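Local atomic coordinates of cycloalternan-forming enzyme (Listeria monocytogenes serovar 1/2a, PDB entry 5F7U), a protein that belongs to glycoside hydrolase family 31, combines a TIM-barrel domain with several beta-rich domains, and binds glycan at several separate places along its chain. Residues Leu360-Phe365 with Asn818-Tyr823; Gln692-Thr697 with Asp770-Gly775; Asn805-Tyr810 with Gln814-Asp819. The protein carries 1 engineered substitution. All coordinates share one frame; numbering follows the deposited sequence. Where two conformers were deposited one is given.

Overall arrangement
Contacts 1 and 2 join the TIM-barrel region to later parts of the chain; contact 3 is a local contact beside them, against helix 687-700. Contact 1 sets the loop entering barrel strand 367-369 against loop 818-823, and contact 2, nested inside the loop that contact 1 closes, sets helix 687-700 against a sugar-binding turn; their centres lie about 20 Å apart. Contact 3 follows contact 2 along the chain and ends on the stretch used by contact 1, sharing N818, D819 and one magnesium ion. Its centre is about 13 Å from that of each of the others, and N815 packs on Y696 of contact 2. Of the three, contact 2 is the one that holds a bound glucose.

Contact 1. Residues Leu360-Phe365 with Asn818-Tyr823; sequences LPKWAF and NDLKSY. With MG (magnesium ion), chain I; MG (magnesium ion), chain K.
The Y823 ring is approached obliquely by K362, whose NZ stands 4.4 Å from Y823 CE1, while water 1 sits at the ring edge in its plane and donates to Y823 OH at 2.7 Å. That hydroxyl is also hydrogen-bonded to D842, and V844 touches the side chain. The W363 indole is turned from 818-823: it meets the W368 ring and its NE1 bonds to E580 O, leaving the root of the residue to make the contact.

L820 carries the apolar contact, meeting K362 with one methyl and the base of W363 with the other. With CG beside its backbone N (chi1 -48°), it brings CD1 to 3.6 Å from W363 CA and 3.8 Å from W363 CB. K362 crosses L820 obliquely, its CE lying 4.0 Å from L820 CD2. A bend at chi3 (103°) turns the lysine chain toward the waters and tyrosine beyond the leucine. Water 2 accepts from K362 NZ at 2.6 Å and passes a hydrogen bond to L820 O, and water 1 accepts more weakly from the same ammonium group.

Loop 818-823 is shaped by a type I turn from D819 to S822 and an Asx turn, in which K821 N meets D819 OD1 from 56° above the carboxylate plane. One magnesium ion is bound by D819 O at 2.2 Å, the other by Y823 O together with D824 O.

No direct hydrogen bond joins the two segments. What joins them is apolar packing, one good water bridge to L820 O and a weaker one to Y823 OH; the latter may leave the ammonium group weakly coupled, through water 1 and the tyrosine hydroxyl, to D842.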
loop_
_atom_site.group_PDB
_atom_site.type_symbol
_atom_site.label_atom_id
_atom_site.label_comp_id
_atom_site.label_asym_id
_atom_site.label_seq_id
_atom_site.Cartn_x
_atom_site.Cartn_y
_atom_site.Cartn_z
ATOM N N LEU A 360 12.559 2.332 7.903
ATOM C CA LEU A 360 12.706 3.760 8.191
ATOM C C LEU A 360 12.770 3.989 9.694
ATOM O O LEU A 360 12.285 3.144 10.443
ATOM C CB LEU A 360 11.500 4.505 7.603
ATOM C CG LEU A 360 11.354 4.447 6.067
ATOM C CD1 LEU A 360 10.119 5.231 5.679
ATOM C CD2 LEU A 360 12.578 4.981 5.306
ATOM N N PRO A 361 13.357 5.124 10.140
ATOM C CA PRO A 361 13.319 5.429 11.576
ATOM C C PRO A 361 11.917 5.563 12.120
ATOM O O PRO A 361 10.976 5.849 11.367
ATOM C CB PRO A 361 14.072 6.756 11.718
ATOM C CG PRO A 361 14.390 7.216 10.368
ATOM C CD PRO A 361 14.059 6.166 9.359
ATOM N N LYS A 362 11.783 5.345 13.430
ATOM C CA LYS A 362 10.481 5.419 14.079
ATOM C C LYS A 362 9.744 6.730 13.860
ATOM O O LYS A 362 8.516 6.745 13.774
ATOM C CB LYS A 362 10.626 5.144 15.572
ATOM C CG LYS A 362 9.281 4.905 16.251
ATOM C CD LYS A 362 9.498 4.024 17.470
ATOM C CE LYS A 362 9.477 4.776 18.749
ATOM N NZ LYS A 362 9.767 3.682 19.763
ATOM N N TRP A 363 10.478 7.835 13.749
ATOM C CA TRP A 363 9.816 9.125 13.524
ATOM C C TRP A 363 8.954 9.191 12.274
ATOM O O TRP A 363 7.976 9.929 12.241
ATOM C CB TRP A 363 10.802 10.300 13.559
ATOM C CG TRP A 363 11.683 10.510 12.341
ATOM C CD1 TRP A 363 12.993 10.113 12.197
ATOM C CD2 TRP A 363 11.338 11.205 11.128
ATOM N NE1 TRP A 363 13.470 10.504 10.970
ATOM C CE2 TRP A 363 12.488 11.189 10.297
ATOM C CE3 TRP A 363 10.176 11.853 10.670
ATOM C CZ2 TRP A 363 12.507 11.789 9.023
ATOM C CZ3 TRP A 363 10.189 12.451 9.394
ATOM C CH2 TRP A 363 11.359 12.410 8.585
ATOM N N ALA A 364 9.295 8.390 11.269
ATOM C CA ALA A 364 8.488 8.334 10.061
ATOM C C ALA A 364 7.059 7.828 10.321
ATOM O O ALA A 364 6.165 8.085 9.511
ATOM C CB ALA A 364 9.193 7.494 8.999
ATOM N N PHE A 365 6.857 7.150 11.453
ATOM C CA PHE A 365 5.563 6.528 11.803
ATOM C C PHE A 365 4.679 7.328 12.756
ATOM O O PHE A 365 3.610 6.855 13.162
ATOM C CB PHE A 365 5.816 5.088 12.260
ATOM C CG PHE A 365 6.428 4.275 11.169
ATOM C CD1 PHE A 365 5.623 3.739 10.160
ATOM C CD2 PHE A 365 7.818 4.152 11.073
ATOM C CE1 PHE A 365 6.187 3.060 9.079
ATOM C CE2 PHE A 365 8.392 3.478 10.004
ATOM C CZ PHE A 365 7.577 2.921 9.007
ATOM N N ASN A 818 5.877 12.681 22.126
ATOM C CA ASN A 818 6.623 12.232 20.954
ATOM C C ASN A 818 8.109 11.996 21.221
ATOM O O ASN A 818 8.907 12.019 20.289
ATOM C CB ASN A 818 6.414 13.191 19.752
ATOM C CG ASN A 818 6.977 14.584 19.987
ATOM O OD1 ASN A 818 7.562 14.880 21.042
ATOM N ND2 ASN A 818 6.799 15.457 19.006
ATOM N N ASP A 819 8.494 11.777 22.485
ATOM C CA ASP A 819 9.915 11.528 22.766
ATOM C C ASP A 819 10.149 10.057 22.498
ATOM O O ASP A 819 9.766 9.208 23.296
ATOM C CB ASP A 819 10.343 11.926 24.201
ATOM C CG ASP A 819 11.771 11.453 24.565
ATOM O OD1 ASP A 819 12.596 11.149 23.665
ATOM O OD2 ASP A 819 12.078 11.407 25.784
ATOM N N LEU A 820 10.806 9.788 21.375
ATOM C CA LEU A 820 11.010 8.429 20.891
ATOM C C LEU A 820 12.225 7.722 21.499
ATOM O O LEU A 820 12.549 6.606 21.079
ATOM C CB LEU A 820 11.091 8.435 19.355
ATOM C CG LEU A 820 9.992 9.220 18.622
ATOM C CD1 LEU A 820 10.278 9.190 17.132
ATOM C CD2 LEU A 820 8.597 8.695 18.909
ATOM N N LYS A 821 12.865 8.362 22.485
ATOM C CA LYS A 821 14.046 7.805 23.161
ATOM C C LYS A 821 13.703 6.947 24.379
ATOM O O LYS A 821 14.594 6.307 24.953
ATOM C CB LYS A 821 15.026 8.915 23.581
ATOM C CG LYS A 821 15.748 9.609 22.430
ATOM C CD LYS A 821 17.007 10.313 22.940
ATOM C CE LYS A 821 17.732 11.098 21.850
ATOM N NZ LYS A 821 18.157 10.256 20.683
ATOM N N SER A 822 12.439 6.967 24.798
ATOM C CA SER A 822 11.990 6.213 25.983
ATOM C C SER A 822 10.508 5.884 25.905
ATOM O O SER A 822 9.766 6.518 25.154
ATOM C CB SER A 822 12.260 7.007 27.270
ATOM O OG SER A 822 11.462 8.184 27.303
ATOM N N TYR A 823 10.084 4.886 26.675
ATOM C CA TYR A 823 8.662 4.630 26.865
ATOM C C TYR A 823 8.213 5.303 28.144
ATOM O O TYR A 823 9.026 5.551 29.053
ATOM C CB TYR A 823 8.372 3.122 26.999
ATOM C CG TYR A 823 8.934 2.268 25.872
ATOM C CD1 TYR A 823 8.424 2.356 24.570
ATOM C CD2 TYR A 823 9.983 1.374 26.111
ATOM C CE1 TYR A 823 8.949 1.577 23.540
ATOM C CE2 TYR A 823 10.505 0.586 25.088
ATOM C CZ TYR A 823 9.982 0.690 23.806
ATOM O OH TYR A 823 10.513 -0.059 22.769
HETATM MG MG MG I . 8.060 7.931 23.753
HETATM MG MG MG K . 9.170 4.693 31.061
HETATM O O HOH W 1 9.834 0.500 20.178
HETATM O O HOH W 2 12.335 4.269 19.792
HETATM O O HOH W 3 6.969 7.899 25.663
HETATM O O HOH W 4 8.839 6.003 22.382
HETATM O O HOH W 5 6.285 8.516 22.175
HETATM O O HOH W 6 9.847 2.740 30.577
HETATM O O HOH W 7 9.369 3.635 33.420
#

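Contact 2. Residues Gln692-Thr697 with Asp770-Gly775. With GLC (alpha-D-glucopyranose), chain B.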
loop_
_atom_site.group_PDB
_atom_site.type_symbol
_atom_site.label_atom_id
_atom_site.label_comp_id
_atom_site.label_asym_id
_atom_site.label_seq_id
_atom_site.Cartn_x
_atom_site.Cartn_y
_atom_site.Cartn_z
ATOM N N GLN A 692 -7.208 14.236 18.672
ATOM C CA GLN A 692 -6.319 13.861 19.775
ATOM C C GLN A 692 -6.494 12.401 20.170
ATOM O O GLN A 692 -5.499 11.687 20.340
ATOM C CB GLN A 692 -6.570 14.763 20.983
ATOM C CG GLN A 692 -6.076 16.190 20.795
ATOM C CD GLN A 692 -6.570 17.116 21.887
ATOM O OE1 GLN A 692 -7.533 16.810 22.583
ATOM N NE2 GLN A 692 -5.903 18.268 22.052
ATOM N N LYS A 693 -7.740 11.938 20.275
ATOM C CA LYS A 693 -7.990 10.538 20.642
ATOM C C LYS A 693 -7.251 9.614 19.682
ATOM O O LYS A 693 -6.548 8.706 20.113
ATOM C CB LYS A 693 -9.479 10.216 20.663
ATOM C CG LYS A 693 -9.778 8.739 20.941
ATOM C CD LYS A 693 -11.255 8.448 21.200
ATOM C CE LYS A 693 -12.058 8.367 19.903
ATOM N NZ LYS A 693 -13.393 7.712 20.098
ATOM N N TYR A 694 -7.423 9.845 18.382
ATOM C CA TYR A 694 -6.805 8.973 17.382
ATOM C C TYR A 694 -5.291 9.120 17.287
ATOM O O TYR A 694 -4.590 8.113 17.212
ATOM C CB TYR A 694 -7.514 9.097 16.021
ATOM C CG TYR A 694 -8.837 8.418 16.132
ATOM C CD1 TYR A 694 -8.907 7.028 16.241
ATOM C CD2 TYR A 694 -10.012 9.156 16.249
ATOM C CE1 TYR A 694 -10.119 6.383 16.436
ATOM C CE2 TYR A 694 -11.244 8.518 16.439
ATOM C CZ TYR A 694 -11.281 7.139 16.532
ATOM O OH TYR A 694 -12.491 6.498 16.728
ATOM N N LEU A 695 -4.789 10.354 17.306
ATOM C CA LEU A 695 -3.342 10.543 17.324
ATOM C C LEU A 695 -2.706 9.912 18.576
ATOM O O LEU A 695 -1.668 9.247 18.477
ATOM C CB LEU A 695 -2.951 12.016 17.213
ATOM C CG LEU A 695 -1.441 12.309 17.305
ATOM C CD1 LEU A 695 -0.622 11.536 16.267
ATOM C CD2 LEU A 695 -1.175 13.805 17.224
ATOM N N TYR A 696 -3.312 10.130 19.745
ATOM C CA TYR A 696 -2.752 9.539 20.977
ATOM C C TYR A 696 -2.824 8.024 20.936
ATOM O O TYR A 696 -1.881 7.346 21.355
ATOM C CB TYR A 696 -3.422 10.069 22.251
ATOM C CG TYR A 696 -3.421 11.584 22.429
ATOM C CD1 TYR A 696 -2.505 12.415 21.753
ATOM C CD2 TYR A 696 -4.314 12.178 23.327
ATOM C CE1 TYR A 696 -2.521 13.801 21.925
ATOM C CE2 TYR A 696 -4.341 13.554 23.511
ATOM C CZ TYR A 696 -3.446 14.356 22.809
ATOM O OH TYR A 696 -3.499 15.711 23.008
ATOM N N THR A 697 -3.926 7.488 20.410
ATOM C CA THR A 697 -4.026 6.034 20.225
ATOM C C THR A 697 -2.882 5.503 19.358
ATOM O O THR A 697 -2.258 4.474 19.697
ATOM C CB THR A 697 -5.416 5.593 19.685
ATOM O OG1 THR A 697 -6.406 5.958 20.652
ATOM C CG2 THR A 697 -5.476 4.083 19.515
ATOM N N ASP A 770 -13.131 -6.305 20.505
ATOM C CA ASP A 770 -13.131 -4.848 20.335
ATOM C C ASP A 770 -12.055 -4.256 21.241
ATOM O O ASP A 770 -12.110 -4.420 22.459
ATOM C CB ASP A 770 -14.537 -4.362 20.724
ATOM C CG ASP A 770 -14.749 -2.878 20.521
ATOM O OD1 ASP A 770 -13.826 -2.080 20.779
ATOM O OD2 ASP A 770 -15.888 -2.528 20.143
ATOM N N ILE A 771 -11.062 -3.584 20.665
ATOM C CA ILE A 771 -9.928 -3.099 21.481
ATOM C C ILE A 771 -10.268 -1.940 22.421
ATOM O O ILE A 771 -9.497 -1.642 23.337
ATOM C CB ILE A 771 -8.663 -2.766 20.644
ATOM C CG1 ILE A 771 -8.873 -1.514 19.775
ATOM C CG2 ILE A 771 -8.282 -3.984 19.787
ATOM C CD1 ILE A 771 -7.592 -0.929 19.195
ATOM N N TRP A 772 -11.405 -1.286 22.184
ATOM C CA TRP A 772 -11.778 -0.086 22.924
ATOM C C TRP A 772 -12.529 -0.419 24.202
ATOM O O TRP A 772 -12.487 0.353 25.154
ATOM C CB TRP A 772 -12.686 0.795 22.065
ATOM C CG TRP A 772 -12.104 1.135 20.735
ATOM C CD1 TRP A 772 -12.473 0.623 19.512
ATOM C CD2 TRP A 772 -11.072 2.094 20.476
ATOM N NE1 TRP A 772 -11.713 1.194 18.507
ATOM C CE2 TRP A 772 -10.850 2.102 19.067
ATOM C CE3 TRP A 772 -10.311 2.943 21.291
ATOM C CZ2 TRP A 772 -9.899 2.935 18.459
ATOM C CZ3 TRP A 772 -9.353 3.791 20.680
ATOM C CH2 TRP A 772 -9.160 3.770 19.277
ATOM N N ASN A 773 -13.231 -1.558 24.206
ATOM C CA ASN A 773 -14.216 -1.849 25.257
ATOM C C ASN A 773 -14.338 -3.321 25.710
ATOM O O ASN A 773 -15.084 -3.619 26.654
ATOM C CB ASN A 773 -15.607 -1.279 24.860
ATOM C CG ASN A 773 -16.162 -1.887 23.564
ATOM O OD1 ASN A 773 -16.020 -3.084 23.293
ATOM N ND2 ASN A 773 -16.789 -1.037 22.735
ATOM N N GLY A 774 -13.632 -4.240 25.044
ATOM C CA GLY A 774 -13.700 -5.653 25.417
ATOM C C GLY A 774 -14.907 -6.429 24.917
ATOM O O GLY A 774 -15.155 -7.553 25.385
ATOM N N GLY A 775 -15.673 -5.855 23.980
ATOM C CA GLY A 775 -16.767 -6.595 23.341
ATOM C C GLY A 775 -16.223 -7.788 22.575
ATOM O O GLY A 775 -15.290 -7.661 21.792
HETATM C C1 GLC B . -19.859 -0.595 20.616
HETATM C C2 GLC B . -20.531 -0.674 19.244
HETATM C C3 GLC B . -21.326 -1.984 19.144
HETATM C C4 GLC B . -20.436 -3.191 19.488
HETATM C C5 GLC B . -19.841 -3.003 20.891
HETATM C C6 GLC B . -18.909 -4.115 21.363
HETATM O O2 GLC B . -21.406 0.449 19.083
HETATM O O3 GLC B . -21.926 -2.110 17.850
HETATM O O4 GLC B . -21.178 -4.410 19.430
HETATM O O5 GLC B . -19.086 -1.781 20.880
HETATM O O6 GLC B . -17.844 -4.275 20.418
#
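W772 drives the far end of its indole against T697 and Y694 on helix 687-700, packing closely. T697 OG1 lies at the ring edge, in plane, 3.7 Å from W772 CZ3, and T697 CG2 comes equally near W772 CH2. Y694 crosses the tryptophan at about a right angle, with ring planes at 82° and Y694 CE1 4.0 Å from W772 CH2; its hydroxyl continues to D790 O, and helix 642-653 touches its side chain. The threonine is fixed in rotation because OG1, placed beside its backbone N (chi1 -62°), donates to K693 O at 2.8 Å; T697 N reaches that oxygen from the opposite face of the carbonyl plane.

Over the indole, which is partly exposed, the contact is loose. K693 NZ stands 5.8 Å from the centroid of the W772 six-membered ring, 13° off its normal, at most a weak cation-pi attraction; K693 NZ is hydrogen-bonded to D790 O.

Behind the tryptophan the loop turns polar. D770 OD1 accepts W772 N at 2.9 Å, nearly along its C-O axis, and N773 OD1 takes G775 N in its carbonyl plane, giving two Asx turns. The other ends of these side chains grip the glucose: its O6 donates to D770 OD2 at 2.6 Å, and N773 ND2 donates to its O5 at 3.0 Å. H777 and Y786 O add further bonds to the sugar. The same turn between strands 767-770 and 776-778 packs on a TIM-barrel helix and forms part of a glycan pocket, within the C-terminal beta domain of a family 31 glycoside hydrolase.

Contact 3. Residues Asn805-Tyr810 with Gln814-Asp819; sequences NMTDGY and QNVGND. With MG (magnesium ion), chain I.
Q814 crosses T807 at about a right angle and runs on, extended beyond CG, to the turn at G809. Its CB lies 3.7 Å from T807 OG1; CD lies 3.8 Å from T807 OG1 and about as far from G809 CA; OE1 ends 3.1 Å from both T807 OG1 and G809 C. This oxygen accepts from Q811 N and from water 8, which in turn accepts from T807 N, while NE2 reaches G809 O through water 9. The turn it meets is type I, from T807 to Y810. T807 OG1 lies between its backbone N and carbonyl carbon (chi1 68°), where it takes G809 N at 2.9 Å in an ST turn.

V816 packs where strand 801-806 ends and the turn begins. Its CG1 sits 3.3 Å from N805 O and 3.7 Å from T807 CG2, and its CG2 lies 3.6 Å from N805 ND2. That amide nitrogen donates at 2.8 Å to water 3, a ligand of the magnesium ion that D819 O also binds; N805 OD1 is held by D824 N.

Helix 687-700 touches both segments: N700, its last residue, gives ND2 to N805 O and Q814 O, M699 and N700 touch V816, and Y696 packs on N815. Across the edge strand 801-806, M806 pairs with N825 of strand 825-830, and Y810 lies on that strand and on helix 899-904.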
loop_
_atom_site.group_PDB
_atom_site.type_symbol
_atom_site.label_atom_id
_atom_site.label_comp_id
_atom_site.label_asym_id
_atom_site.label_seq_id
_atom_site.Cartn_x
_atom_site.Cartn_y
_atom_site.Cartn_z
ATOM N N ASN A 805 2.684 1.817 24.369
ATOM C CA ASN A 805 3.326 2.817 25.211
ATOM C C ASN A 805 2.203 3.623 25.853
ATOM O O ASN A 805 1.546 4.404 25.172
ATOM C CB ASN A 805 4.242 3.715 24.367
ATOM C CG ASN A 805 5.015 4.700 25.214
ATOM O OD1 ASN A 805 5.212 4.479 26.406
ATOM N ND2 ASN A 805 5.457 5.796 24.608
ATOM N N MET A 806 1.985 3.408 27.154
ATOM C CA MET A 806 0.821 3.969 27.876
ATOM C C MET A 806 1.231 4.978 28.936
ATOM O O MET A 806 2.356 4.941 29.437
ATOM C CB MET A 806 0.013 2.847 28.558
ATOM C CG MET A 806 -0.465 1.744 27.627
ATOM S SD MET A 806 -1.632 2.289 26.370
ATOM C CE MET A 806 -3.160 1.622 27.014
ATOM N N THR A 807 0.302 5.866 29.289
ATOM C CA THR A 807 0.483 6.764 30.443
ATOM C C THR A 807 0.110 5.995 31.713
ATOM O O THR A 807 -0.339 4.846 31.640
ATOM C CB THR A 807 -0.443 7.988 30.369
ATOM O OG1 THR A 807 -1.802 7.561 30.544
ATOM C CG2 THR A 807 -0.284 8.722 29.039
ATOM N N ASP A 808 0.246 6.635 32.877
ATOM C CA ASP A 808 -0.268 6.051 34.114
ATOM C C ASP A 808 -1.789 5.840 34.129
ATOM O O ASP A 808 -2.322 5.213 35.052
ATOM C CB ASP A 808 0.133 6.910 35.321
ATOM C CG ASP A 808 1.580 6.718 35.723
ATOM O OD1 ASP A 808 2.297 5.907 35.107
ATOM O OD2 ASP A 808 2.008 7.382 36.686
ATOM N N GLY A 809 -2.490 6.400 33.148
ATOM C CA GLY A 809 -3.929 6.191 33.001
ATOM C C GLY A 809 -4.269 4.840 32.384
ATOM O O GLY A 809 -5.362 4.313 32.589
ATOM N N TYR A 810 -3.337 4.287 31.608
ATOM C CA TYR A 810 -3.459 2.944 31.029
ATOM C C TYR A 810 -4.683 2.717 30.105
ATOM O O TYR A 810 -5.114 1.581 29.908
ATOM C CB TYR A 810 -3.399 1.882 32.152
ATOM C CG TYR A 810 -1.997 1.595 32.648
ATOM C CD1 TYR A 810 -1.114 0.815 31.884
ATOM C CD2 TYR A 810 -1.550 2.085 33.874
ATOM C CE1 TYR A 810 0.167 0.535 32.330
ATOM C CE2 TYR A 810 -0.265 1.803 34.331
ATOM C CZ TYR A 810 0.585 1.028 33.554
ATOM O OH TYR A 810 1.858 0.752 34.015
ATOM N N GLN A 814 -4.592 8.179 25.374
ATOM C CA GLN A 814 -3.983 9.092 26.342
ATOM C C GLN A 814 -2.570 9.444 25.898
ATOM O O GLN A 814 -1.786 8.559 25.548
ATOM C CB GLN A 814 -4.004 8.476 27.750
ATOM C CG GLN A 814 -5.424 8.173 28.198
ATOM C CD GLN A 814 -5.505 7.538 29.559
ATOM O OE1 GLN A 814 -4.707 6.657 29.905
ATOM N NE2 GLN A 814 -6.488 7.975 30.343
ATOM N N ASN A 815 -2.269 10.740 25.914
ATOM C CA ASN A 815 -1.073 11.318 25.288
ATOM C C ASN A 815 0.235 10.911 25.972
ATOM O O ASN A 815 0.479 11.286 27.122
ATOM C CB ASN A 815 -1.219 12.848 25.283
ATOM C CG ASN A 815 -0.157 13.554 24.458
ATOM O OD1 ASN A 815 0.621 12.933 23.745
ATOM N ND2 ASN A 815 -0.142 14.874 24.547
ATOM N N VAL A 816 1.066 10.154 25.255
ATOM C CA VAL A 816 2.426 9.811 25.728
ATOM C C VAL A 816 3.531 10.694 25.129
ATOM O O VAL A 816 4.724 10.488 25.387
ATOM C CB VAL A 816 2.764 8.312 25.486
ATOM C CG1 VAL A 816 1.915 7.436 26.382
ATOM C CG2 VAL A 816 2.614 7.917 24.014
ATOM N N GLY A 817 3.139 11.662 24.306
ATOM C CA GLY A 817 4.089 12.627 23.751
ATOM C C GLY A 817 4.831 12.008 22.580
ATOM O O GLY A 817 4.457 10.939 22.093
ATOM N N ASN A 818 5.877 12.681 22.126
ATOM C CA ASN A 818 6.623 12.232 20.954
ATOM C C ASN A 818 8.109 11.996 21.221
ATOM O O ASN A 818 8.907 12.019 20.289
ATOM C CB ASN A 818 6.414 13.191 19.752
ATOM C CG ASN A 818 6.977 14.584 19.987
ATOM O OD1 ASN A 818 7.562 14.880 21.042
ATOM N ND2 ASN A 818 6.799 15.457 19.006
ATOM N N ASP A 819 8.494 11.777 22.485
ATOM C CA ASP A 819 9.915 11.528 22.766
ATOM C C ASP A 819 10.149 10.057 22.498
ATOM O O ASP A 819 9.766 9.208 23.296
ATOM C CB ASP A 819 10.343 11.926 24.201
ATOM C CG ASP A 819 11.771 11.453 24.565
ATOM O OD1 ASP A 819 12.596 11.149 23.665
ATOM O OD2 ASP A 819 12.078 11.407 25.784
HETATM MG MG MG I . 8.060 7.931 23.753
HETATM O O HOH W 3 6.969 7.899 25.663
HETATM O O HOH W 8 -2.417 5.318 28.531
HETATM O O HOH W 9 -7.285 6.347 33.088
HETATM O O HOH W 5 6.285 8.516 22.175
HETATM O O HOH W 4 8.839 6.003 22.382
#